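Local coordinates for protein glucose 1-dehydrogenase (Haloferax mediterranei, PDB 2B5W) that catalyses the zinc-dependent oxidation of glucose and related aldose sugars to the corresponding lactone, passing the electrons to NADP or, less favourably, to NAD, at residues A[3-8]-A[14-19]; A[113-118]-A[128-133]; A[43-48]-A[59-64]. The protein carries 1 engineered substitution. All blocks are in the same frame, centred on the assembly; numbering follows the deposited sequence.

Contact 1 (A[3-8]-A[14-19])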
loop_
_atom_site.group_PDB
_atom_site.type_symbol
_atom_site.label_atom_id
_atom_site.label_comp_id
_atom_site.label_asym_id
_atom_site.label_seq_id
_atom_site.Cartn_x
_atom_site.Cartn_y
_atom_site.Cartn_z
ATOM N N ALA A 3 40.579 10.036 2.894
ATOM C CA ALA A 3 39.115 9.873 2.854
ATOM C C ALA A 3 38.477 11.206 2.445
ATOM O O ALA A 3 39.087 12.270 2.582
ATOM C CB ALA A 3 38.608 9.437 4.171
ATOM N N ILE A 4 37.254 11.148 1.930
ATOM C CA ILE A 4 36.507 12.321 1.520
ATOM C C ILE A 4 35.380 12.512 2.523
ATOM O O ILE A 4 34.595 11.598 2.754
ATOM C CB ILE A 4 35.931 12.159 0.080
ATOM C CG1 ILE A 4 37.054 11.869 -0.924
ATOM C CG2 ILE A 4 35.144 13.390 -0.301
ATOM C CD1 ILE A 4 38.130 12.897 -1.015
ATOM N N ALA A 5 35.321 13.691 3.137
ATOM C CA ALA A 5 34.429 13.929 4.268
ATOM C C ALA A 5 33.778 15.301 4.197
ATOM O O ALA A 5 34.269 16.188 3.505
ATOM C CB ALA A 5 35.189 13.813 5.552
ATOM N N VAL A 6 32.652 15.441 4.888
ATOM C CA VAL A 6 32.082 16.780 5.154
ATOM C C VAL A 6 32.481 17.146 6.604
ATOM O O VAL A 6 32.508 16.304 7.506
ATOM C CB VAL A 6 30.554 16.831 4.952
ATOM C CG1 VAL A 6 30.200 16.758 3.455
ATOM C CG2 VAL A 6 29.830 15.739 5.726
ATOM N N LYS A 7 32.850 18.405 6.809
ATOM C CA LYS A 7 33.214 18.917 8.127
ATOM C C LYS A 7 32.266 20.057 8.486
ATOM O O LYS A 7 31.649 20.686 7.604
ATOM C CB LYS A 7 34.641 19.474 8.110
ATOM C CG LYS A 7 35.771 18.491 8.378
ATOM C CD LYS A 7 37.052 18.994 7.704
ATOM C CE LYS A 7 38.323 18.695 8.482
ATOM N NZ LYS A 7 39.522 19.244 7.745
ATOM N N ARG A 8 32.131 20.305 9.789
ATOM C CA ARG A 8 31.419 21.501 10.240
ATOM C C ARG A 8 32.135 22.732 9.709
ATOM O O ARG A 8 33.355 22.867 9.874
ATOM C CB ARG A 8 31.397 21.554 11.767
ATOM C CG ARG A 8 30.537 20.456 12.391
ATOM C CD ARG A 8 30.575 20.464 13.919
ATOM N NE ARG A 8 29.747 19.407 14.520
ATOM C CZ ARG A 8 29.619 19.214 15.840
ATOM N NH1 ARG A 8 30.260 19.998 16.717
ATOM N NH2 ARG A 8 28.866 18.251 16.387
ATOM N N VAL A 14 35.854 17.538 1.471
ATOM C CA VAL A 14 37.288 17.699 1.451
ATOM C C VAL A 14 38.027 16.419 1.753
ATOM O O VAL A 14 37.464 15.487 2.313
ATOM C CB VAL A 14 37.720 18.742 2.479
ATOM C CG1 VAL A 14 37.118 20.106 2.094
ATOM C CG2 VAL A 14 37.293 18.336 3.865
ATOM N N VAL A 15 39.307 16.393 1.385
ATOM C CA VAL A 15 40.168 15.279 1.705
ATOM C C VAL A 15 40.714 15.418 3.112
ATOM O O VAL A 15 41.242 16.474 3.500
ATOM C CB VAL A 15 41.374 15.126 0.734
ATOM C CG1 VAL A 15 42.131 13.879 1.061
ATOM C CG2 VAL A 15 40.902 15.087 -0.697
ATOM N N ILE A 16 40.560 14.341 3.870
ATOM C CA ILE A 16 41.154 14.173 5.182
ATOM C C ILE A 16 42.037 12.941 5.230
ATOM O O ILE A 16 42.034 12.118 4.318
ATOM C CB ILE A 16 40.084 14.082 6.267
ATOM C CG1 ILE A 16 39.183 12.841 6.088
ATOM C CG2 ILE A 16 39.199 15.335 6.273
ATOM C CD1 ILE A 16 38.339 12.574 7.289
ATOM N N GLU A 17 42.781 12.810 6.322
ATOM C CA GLU A 17 43.514 11.589 6.624
ATOM C C GLU A 17 43.180 11.051 7.995
ATOM O O GLU A 17 42.991 11.820 8.965
ATOM C CB GLU A 17 45.006 11.816 6.517
ATOM C CG GLU A 17 45.426 12.125 5.089
ATOM C CD GLU A 17 46.874 12.495 4.992
ATOM O OE1 GLU A 17 47.613 11.742 4.354
ATOM O OE2 GLU A 17 47.253 13.540 5.559
ATOM N N LYS A 18 43.123 9.727 8.084
ATOM C CA LYS A 18 42.884 9.043 9.328
ATOM C C LYS A 18 43.471 7.658 9.206
ATOM O O LYS A 18 43.800 7.204 8.107
ATOM C CB LYS A 18 41.378 8.984 9.612
ATOM C CG LYS A 18 40.582 8.201 8.571
ATOM C CD LYS A 18 39.184 7.870 9.117
ATOM C CE LYS A 18 38.327 9.056 9.203
ATOM N NZ LYS A 18 36.991 8.709 9.821
ATOM N N PRO A 19 43.672 6.993 10.326
ATOM C CA PRO A 19 44.319 5.680 10.284
ATOM C C PRO A 19 43.483 4.668 9.494
ATOM O O PRO A 19 42.257 4.758 9.528
ATOM C CB PRO A 19 44.376 5.262 11.755
ATOM C CG PRO A 19 44.207 6.512 12.530
ATOM C CD PRO A 19 43.338 7.416 11.699
#

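Contact 2 (A[113-118]-A[128-133])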
loop_
_atom_site.group_PDB
_atom_site.type_symbol
_atom_site.label_atom_id
_atom_site.label_comp_id
_atom_site.label_asym_id
_atom_site.label_seq_id
_atom_site.Cartn_x
_atom_site.Cartn_y
_atom_site.Cartn_z
ATOM N N PHE A 113 22.188 3.023 12.182
ATOM C CA PHE A 113 23.016 3.997 11.485
ATOM C C PHE A 113 23.062 3.614 9.993
ATOM O O PHE A 113 22.911 2.447 9.641
ATOM C CB PHE A 113 24.445 3.934 12.005
ATOM C CG PHE A 113 24.630 4.384 13.437
ATOM C CD1 PHE A 113 23.801 5.332 14.019
ATOM C CD2 PHE A 113 25.708 3.901 14.161
ATOM C CE1 PHE A 113 24.022 5.768 15.334
ATOM C CE2 PHE A 113 25.919 4.339 15.506
ATOM C CZ PHE A 113 25.088 5.272 16.046
ATOM N N GLU A 114 23.294 4.613 9.143
ATOM C CA GLU A 114 23.536 4.408 7.717
ATOM C C GLU A 114 24.923 4.948 7.404
ATOM O O GLU A 114 25.190 6.118 7.569
ATOM C CB GLU A 114 22.476 5.112 6.851
ATOM C CG GLU A 114 21.221 4.267 6.720
ATOM C CD GLU A 114 20.056 4.971 6.047
ATOM O OE1 GLU A 114 20.107 6.200 5.847
ATOM O OE2 GLU A 114 19.067 4.271 5.733
ATOM N N ARG A 115 25.792 4.082 6.960
ATOM C CA ARG A 115 27.169 4.462 6.651
ATOM C C ARG A 115 27.174 5.519 5.540
ATOM O O ARG A 115 26.556 5.353 4.484
ATOM C CB ARG A 115 27.970 3.219 6.271
ATOM C CG ARG A 115 28.253 2.315 7.487
ATOM C CD ARG A 115 29.471 1.429 7.444
ATOM N NE ARG A 115 30.692 2.183 7.160
ATOM C CZ ARG A 115 31.906 1.673 7.173
ATOM N NH1 ARG A 115 32.111 0.402 7.494
ATOM N NH2 ARG A 115 32.938 2.448 6.833
ATOM N N GLY A 116 27.871 6.628 5.813
ATOM C CA GLY A 116 27.972 7.745 4.893
ATOM C C GLY A 116 26.814 8.724 4.944
ATOM O O GLY A 116 26.769 9.675 4.176
ATOM N N ILE A 117 25.845 8.476 5.816
ATOM C CA ILE A 117 24.607 9.236 5.805
ATOM C C ILE A 117 24.221 9.711 7.204
ATOM O O ILE A 117 24.039 10.902 7.425
ATOM C CB ILE A 117 23.480 8.413 5.175
ATOM C CG1 ILE A 117 23.860 7.965 3.788
ATOM C CG2 ILE A 117 22.192 9.260 5.114
ATOM C CD1 ILE A 117 22.856 6.959 3.183
ATOM N N VAL A 118 24.056 8.773 8.128
ATOM C CA VAL A 118 23.705 9.152 9.509
ATOM C C VAL A 118 24.344 8.257 10.554
ATOM O O VAL A 118 24.138 7.037 10.598
ATOM C CB VAL A 118 22.183 9.239 9.703
ATOM C CG1 VAL A 118 21.478 7.942 9.276
ATOM C CG2 VAL A 118 21.842 9.624 11.155
ATOM N N PHE A 128 38.113 0.200 4.113
ATOM C CA PHE A 128 37.072 0.140 5.118
ATOM C C PHE A 128 36.914 -1.298 5.626
ATOM O O PHE A 128 37.381 -2.246 4.978
ATOM C CB PHE A 128 35.732 0.718 4.599
ATOM C CG PHE A 128 35.090 -0.053 3.476
ATOM C CD1 PHE A 128 35.373 0.255 2.147
ATOM C CD2 PHE A 128 34.213 -1.090 3.749
ATOM C CE1 PHE A 128 34.762 -0.451 1.103
ATOM C CE2 PHE A 128 33.602 -1.820 2.712
ATOM C CZ PHE A 128 33.879 -1.511 1.408
ATOM N N THR A 129 36.280 -1.433 6.783
ATOM C CA THR A 129 35.883 -2.715 7.280
ATOM C C THR A 129 34.396 -2.890 7.233
ATOM O O THR A 129 33.640 -1.930 7.198
ATOM C CB THR A 129 36.361 -2.904 8.723
ATOM O OG1 THR A 129 35.844 -1.845 9.555
ATOM C CG2 THR A 129 37.896 -2.804 8.776
ATOM N N SER A 130 33.948 -4.143 7.296
ATOM C CA SER A 130 32.536 -4.441 7.542
ATOM C C SER A 130 32.366 -5.881 7.956
ATOM O O SER A 130 33.163 -6.726 7.552
ATOM C CB SER A 130 31.650 -4.221 6.280
ATOM O OG SER A 130 31.327 -2.831 6.108
ATOM N N PRO A 131 31.332 -6.158 8.764
ATOM C CA PRO A 131 30.962 -7.542 9.062
ATOM C C PRO A 131 30.811 -8.306 7.741
ATOM O O PRO A 131 30.253 -7.779 6.768
ATOM C CB PRO A 131 29.618 -7.396 9.789
ATOM C CG PRO A 131 29.725 -6.044 10.459
ATOM C CD PRO A 131 30.411 -5.207 9.403
ATOM N N GLU A 132 31.268 -9.548 7.691
ATOM C CA GLU A 132 31.041 -10.347 6.489
ATOM C C GLU A 132 29.570 -10.494 6.130
ATOM O O GLU A 132 29.215 -10.586 4.950
ATOM C CB GLU A 132 31.700 -11.712 6.558
ATOM C CG GLU A 132 31.161 -12.587 7.667
ATOM C CD GLU A 132 31.774 -13.989 7.701
ATOM O OE1 GLU A 132 32.053 -14.542 6.623
ATOM O OE2 GLU A 132 31.987 -14.519 8.821
ATOM N N LYS A 133 28.685 -10.468 7.109
ATOM C CA LYS A 133 27.262 -10.618 6.862
ATOM C C LYS A 133 26.663 -9.441 6.088
ATOM O O LYS A 133 25.593 -9.570 5.530
ATOM C CB LYS A 133 26.503 -10.805 8.176
ATOM C CG LYS A 133 26.504 -9.605 9.088
ATOM C CD LYS A 133 25.995 -9.975 10.509
ATOM C CE LYS A 133 24.495 -10.218 10.506
ATOM N NZ LYS A 133 23.943 -10.590 11.866
#

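Contact 3 (A[43-48]-A[59-64]). With ZN (zinc ion), chain B; NAP (NADP nicotinamide-adenine-dinucleotide phosphate), chain I.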
loop_
_atom_site.group_PDB
_atom_site.type_symbol
_atom_site.label_atom_id
_atom_site.label_comp_id
_atom_site.label_asym_id
_atom_site.label_seq_id
_atom_site.Cartn_x
_atom_site.Cartn_y
_atom_site.Cartn_z
ATOM N N GLU A 43 22.311 15.694 -0.459
ATOM C CA GLU A 43 21.442 16.075 0.676
ATOM C C GLU A 43 22.253 16.092 1.979
ATOM O O GLU A 43 22.112 16.999 2.783
ATOM C CB GLU A 43 20.232 15.141 0.782
ATOM C CG GLU A 43 19.264 15.222 -0.388
ATOM C CD GLU A 43 18.325 14.022 -0.476
ATOM O OE1 GLU A 43 17.988 13.440 0.580
ATOM O OE2 GLU A 43 17.931 13.650 -1.610
ATOM N N VAL A 44 23.144 15.115 2.168
ATOM C CA VAL A 44 24.025 15.084 3.339
ATOM C C VAL A 44 24.966 16.294 3.347
ATOM O O VAL A 44 25.270 16.851 4.407
ATOM C CB VAL A 44 24.886 13.769 3.384
ATOM C CG1 VAL A 44 25.971 13.840 4.459
ATOM C CG2 VAL A 44 24.005 12.549 3.617
ATOM N N ILE A 45 25.468 16.674 2.182
ATOM C CA ILE A 45 26.425 17.798 2.094
ATOM C C ILE A 45 25.693 19.089 2.448
ATOM O O ILE A 45 26.228 19.916 3.163
ATOM C CB ILE A 45 27.029 17.902 0.683
ATOM C CG1 ILE A 45 27.975 16.722 0.453
ATOM C CG2 ILE A 45 27.811 19.221 0.489
ATOM C CD1 ILE A 45 28.274 16.466 -1.043
ATOM N N ALA A 46 24.467 19.216 1.940
ATOM C CA ALA A 46 23.607 20.382 2.181
ATOM C C ALA A 46 23.077 20.448 3.617
ATOM O O ALA A 46 22.707 21.522 4.083
ATOM C CB ALA A 46 22.432 20.369 1.220
ATOM N N GLY A 47 23.043 19.310 4.311
ATOM C CA GLY A 47 22.437 19.235 5.627
ATOM C C GLY A 47 23.350 19.771 6.712
ATOM O O GLY A 47 24.367 20.420 6.431
ATOM N N GLY A 48 22.982 19.496 7.961
ATOM C CA GLY A 48 23.769 19.910 9.107
ATOM C C GLY A 48 24.792 18.863 9.504
ATOM O O GLY A 48 25.062 17.922 8.757
ATOM N N LEU A 59 32.133 13.670 8.787
ATOM C CA LEU A 59 31.474 12.465 8.333
ATOM C C LEU A 59 32.111 12.073 6.994
ATOM O O LEU A 59 32.067 12.837 6.038
ATOM C CB LEU A 59 29.989 12.716 8.134
ATOM C CG LEU A 59 29.204 11.576 7.459
ATOM C CD1 LEU A 59 29.194 10.361 8.345
ATOM C CD2 LEU A 59 27.818 12.030 7.178
ATOM N N VAL A 60 32.721 10.895 6.956
ATOM C CA VAL A 60 33.213 10.363 5.672
ATOM C C VAL A 60 31.988 10.028 4.821
ATOM O O VAL A 60 31.045 9.371 5.317
ATOM C CB VAL A 60 34.077 9.122 5.861
ATOM C CG1 VAL A 60 34.413 8.480 4.524
ATOM C CG2 VAL A 60 35.385 9.470 6.620
ATOM N N LEU A 61 31.964 10.520 3.586
ATOM C CA LEU A 61 30.833 10.339 2.716
ATOM C C LEU A 61 30.869 8.971 2.026
ATOM O O LEU A 61 31.866 8.279 2.086
ATOM C CB LEU A 61 30.806 11.436 1.670
ATOM C CG LEU A 61 30.601 12.875 2.167
ATOM C CD1 LEU A 61 30.807 13.820 0.978
ATOM C CD2 LEU A 61 29.227 13.028 2.764
ATOM N N GLY A 62 29.758 8.652 1.359
ATOM C CA GLY A 62 29.673 7.537 0.434
ATOM C C GLY A 62 28.989 6.321 1.017
ATOM O O GLY A 62 29.447 5.741 2.007
ATOM N N HIS A 63 27.940 5.871 0.332
ATOM C CA HIS A 63 27.233 4.662 0.759
ATOM C C HIS A 63 27.092 3.655 -0.386
ATOM O O HIS A 63 26.529 2.586 -0.193
ATOM C CB HIS A 63 25.836 5.021 1.296
ATOM C CG HIS A 63 25.010 5.747 0.296
ATOM N ND1 HIS A 63 25.139 7.105 0.076
ATOM C CD2 HIS A 63 24.106 5.298 -0.610
ATOM C CE1 HIS A 63 24.363 7.457 -0.936
ATOM N NE2 HIS A 63 23.739 6.379 -1.387
ATOM N N GLU A 64 27.554 3.994 -1.583
ATOM C CA GLU A 64 27.467 3.106 -2.762
ATOM C C GLU A 64 28.869 2.615 -3.176
ATOM O O GLU A 64 29.507 3.192 -4.080
ATOM C CB GLU A 64 26.886 3.882 -3.926
ATOM C CG GLU A 64 25.606 4.624 -3.677
ATOM C CD GLU A 64 25.166 5.428 -4.869
ATOM O OE1 GLU A 64 25.892 5.456 -5.887
ATOM O OE2 GLU A 64 24.072 5.964 -4.807
HETATM ZN ZN ZN B . 23.043 6.482 -3.339
HETATM P PA NAP I . 17.989 13.523 -7.822
HETATM O O1A NAP I . 17.933 14.780 -7.095
HETATM O O2A NAP I . 19.293 13.332 -8.608
HETATM O O5B NAP I . 16.801 13.404 -8.853
HETATM C C5B NAP I . 15.509 13.905 -8.638
HETATM C C4B NAP I . 15.067 14.273 -10.037
HETATM O O4B NAP I . 13.689 14.569 -9.986
HETATM C C3B NAP I . 15.798 15.501 -10.614
HETATM O O3B NAP I . 16.467 15.223 -11.833
HETATM C C2B NAP I . 14.682 16.532 -10.796
HETATM O O2B NAP I . 14.757 17.287 -11.994
HETATM C C1B NAP I . 13.439 15.676 -10.824
HETATM N N9A NAP I . 12.286 16.399 -10.322
HETATM C C8A NAP I . 12.145 16.966 -9.077
HETATM N N7A NAP I . 10.932 17.549 -9.013
HETATM C C5A NAP I . 10.315 17.395 -10.232
HETATM C C6A NAP I . 9.079 17.785 -10.757
HETATM N N6A NAP I . 8.197 18.536 -10.064
HETATM N N1A NAP I . 8.757 17.446 -12.051
HETATM C C2A NAP I . 9.620 16.704 -12.829
HETATM N N3A NAP I . 10.850 16.315 -12.326
HETATM C C4A NAP I . 11.176 16.641 -11.052
HETATM O O3 NAP I . 17.983 12.285 -6.820
HETATM P PN NAP I . 18.186 10.698 -7.070
HETATM O O1N NAP I . 17.628 10.257 -8.380
HETATM O O2N NAP I . 19.546 10.229 -6.652
HETATM O O5D NAP I . 17.100 10.445 -5.926
HETATM C C5D NAP I . 15.719 10.586 -6.197
HETATM C C4D NAP I . 14.918 10.656 -4.898
HETATM O O4D NAP I . 15.043 9.395 -4.236
HETATM C C3D NAP I . 15.418 11.718 -3.915
HETATM O O3D NAP I . 14.335 12.377 -3.290
HETATM C C2D NAP I . 16.232 10.900 -2.918
HETATM O O2D NAP I . 16.402 11.490 -1.656
HETATM C C1D NAP I . 15.423 9.604 -2.876
HETATM N N1N NAP I . 16.159 8.389 -2.508
HETATM C C2N NAP I . 15.524 7.587 -1.610
HETATM C C3N NAP I . 16.079 6.386 -1.271
HETATM C C7N NAP I . 15.224 5.493 -0.421
HETATM O O7N NAP I . 15.933 4.390 0.047
HETATM N N7N NAP I . 13.921 5.809 -0.186
HETATM C C4N NAP I . 17.313 5.967 -1.785
HETATM C C5N NAP I . 17.943 6.791 -2.709
HETATM C C6N NAP I . 17.342 8.000 -3.090
HETATM P P2B NAP I . 15.562 18.731 -12.067
HETATM O O1X NAP I . 16.982 18.561 -11.894
HETATM O O2X NAP I . 15.166 19.257 -13.463
HETATM O O3X NAP I . 15.007 19.661 -10.983
#

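Contact 1 (A[3-8]-A[14-19])
Ala-3 and Ala-5 each exchange two main-chain hydrogen bonds with the facing strand, Ala-3 with Ile-16 and Ala-5 with Val-14, while Ile-4 and Val-15 form the non-hydrogen-bonded antiparallel pair between them. Of the four bonds, that from Ile-16 N to Ala-3 O is the shortest, at 2.8 Å. The CA-H of Val-15 also leans on Ala-3 O, 3.3 Å from its CA. The short segments 3-7 and 14-17 run with their directions 115° apart, a strong departure from 180°. They form the N-terminal beta hairpin of the chain, whose first strand, 2-7, also pairs with strand 58-60 on its other edge. Side chains divide between the two faces. On one, Ile-4 CD1 closes to 3.5 Å from Val-15 CG2. On the other, Ile-16 holds CG1 between its backbone N and carbonyl carbon (chi1 63°), which carries CG1 over Ala-3 CB at 3.9 Å and CD1 on to Ala-5 CB at 3.8 Å. Its CG2 lies beside Lys-7 CE; nearer the backbone, CD lies 3.9 Å from Val-14 CG2, the two side chains crossing at about a right angle. Cutting Ile-16 back to an alanine would probably strip the Ala-3 and Ala-5 methyls of this strand's cover and leave the Lys-7 chain freer to move.

Contact 2 (A[113-118]-A[128-133])
Arg-115 spans the gap to Thr-129 with its side chain alone, for the two backbones stay more than 10 Å apart at their nearest CA atoms. Its CG stands opposite the carbonyl carbon (chi1 -72°), and a bend at chi3 (54°) turns the guanidinium so that NH1 meets Thr-129 O at the group's edge, near its plane. The separation of NH1 and Thr-129 O is short, 2.8 Å, but the N-H...O angle is only 128°, so the bond is weak. The same oxygen takes a second donor from its own strand: Ser-130 OG lies 2.7 Å from Thr-129 O, tilted from the carbonyl plane, and it stands obliquely to the guanidinium, 3.6 Å from NH1. Ser-130 OG also takes a hydrogen bond from Arg-89 NH2. Phe-128 offers only its CB to the arginine, 4.0 Å from NH2. Its ring stands almost perpendicular to the guanidinium and packs instead against Val-30 and Thr-32 of strand 27-37 and against Tyr-123. The firmer grip on Arg-115 comes from the intervening loop, where NE bonds to His-121 O and NH2 to Gly-122 O. The preceding residue, Glu-114, binds the substrate and lies opposite Ile-117 and Val-118 in a classic beta bulge. Backbone oxygens at all three guanidinium nitrogens suggest a cation held largely by carbonyl dipoles, which is likely to fix the group's rotation and links strand 127-131 to Glu-114's neighbour.

Contact 3 (A[43-48]-A[59-64])
One methyl group, Val-44 CG1, meets two leucines at once, lying 3.8 Å from Leu-59 CD2 and equally far from Leu-61 CD2, in a contact without a single hydrogen bond whose flanking residues nevertheless bind a metal and a coenzyme. The valine places CG1 anti to its backbone N (chi1 170°), and this carries the methyl off helix 39-46 to the two leucines. Leu-59 crosses it at about a right angle, whereas Leu-61 runs past it in the opposite direction. The second branch of Leu-61 is engaged as well: CD1 sits 4.1 Å from Ile-45 CG1, again with the two side chains crossed, so that the leucine fork straddles two successive helix residues. Val-6 of strand 2-7 also touches Ile-45 and both leucines, adding a third wall to the apolar cluster.

Beyond this cluster the chemistry changes abruptly. Gly-62 adopts a positive phi at which a CB would collide with the carbonyl oxygen of Leu-61, and the two residues after it turn to the zinc. His-63 NE2 binds the metal at 2.1 Å and Glu-64 OE2 at 1.9 Å. The third protein ligand is Cys-38, an engineered residue, while the other carboxylate oxygen of Glu-64 pairs with Lys-349 in a salt bridge. On the helix side, Glu-43 OE2 accepts a 2.6 Å hydrogen bond from O2D of NADP, the 2'-hydroxyl of the nicotinamide ribose. Gly-62, His-63 and Glu-64 form the Gly-His-Glu signature of zinc-containing alcohol dehydrogenases, set in the GroES-like catalytic domain where the catalytic zinc faces the nicotinamide half of the coenzyme.

How the contacts relate
The three contacts illustrate how chemistry follows position within one catalytic domain. Contact 1, farthest from the centre of the chain and partly exposed on the 14-19 side, relies on regular backbone pairing; contact 3, nearest that centre, has only apolar side chains meeting; contact 2 depends on one charged group and carbonyl oxygens. Contacts 1 and 3 share a sheet, since strand 2-7 lies between 14-17 and 58-60, with Val-6 N bonded to Leu-59 O. Contacts 2 and 3 touch at the active site, where Ile-117 packs on the zinc ligand His-63. Contacts 1 and 2 do not meet, their nearest atoms being about 7 Å apart.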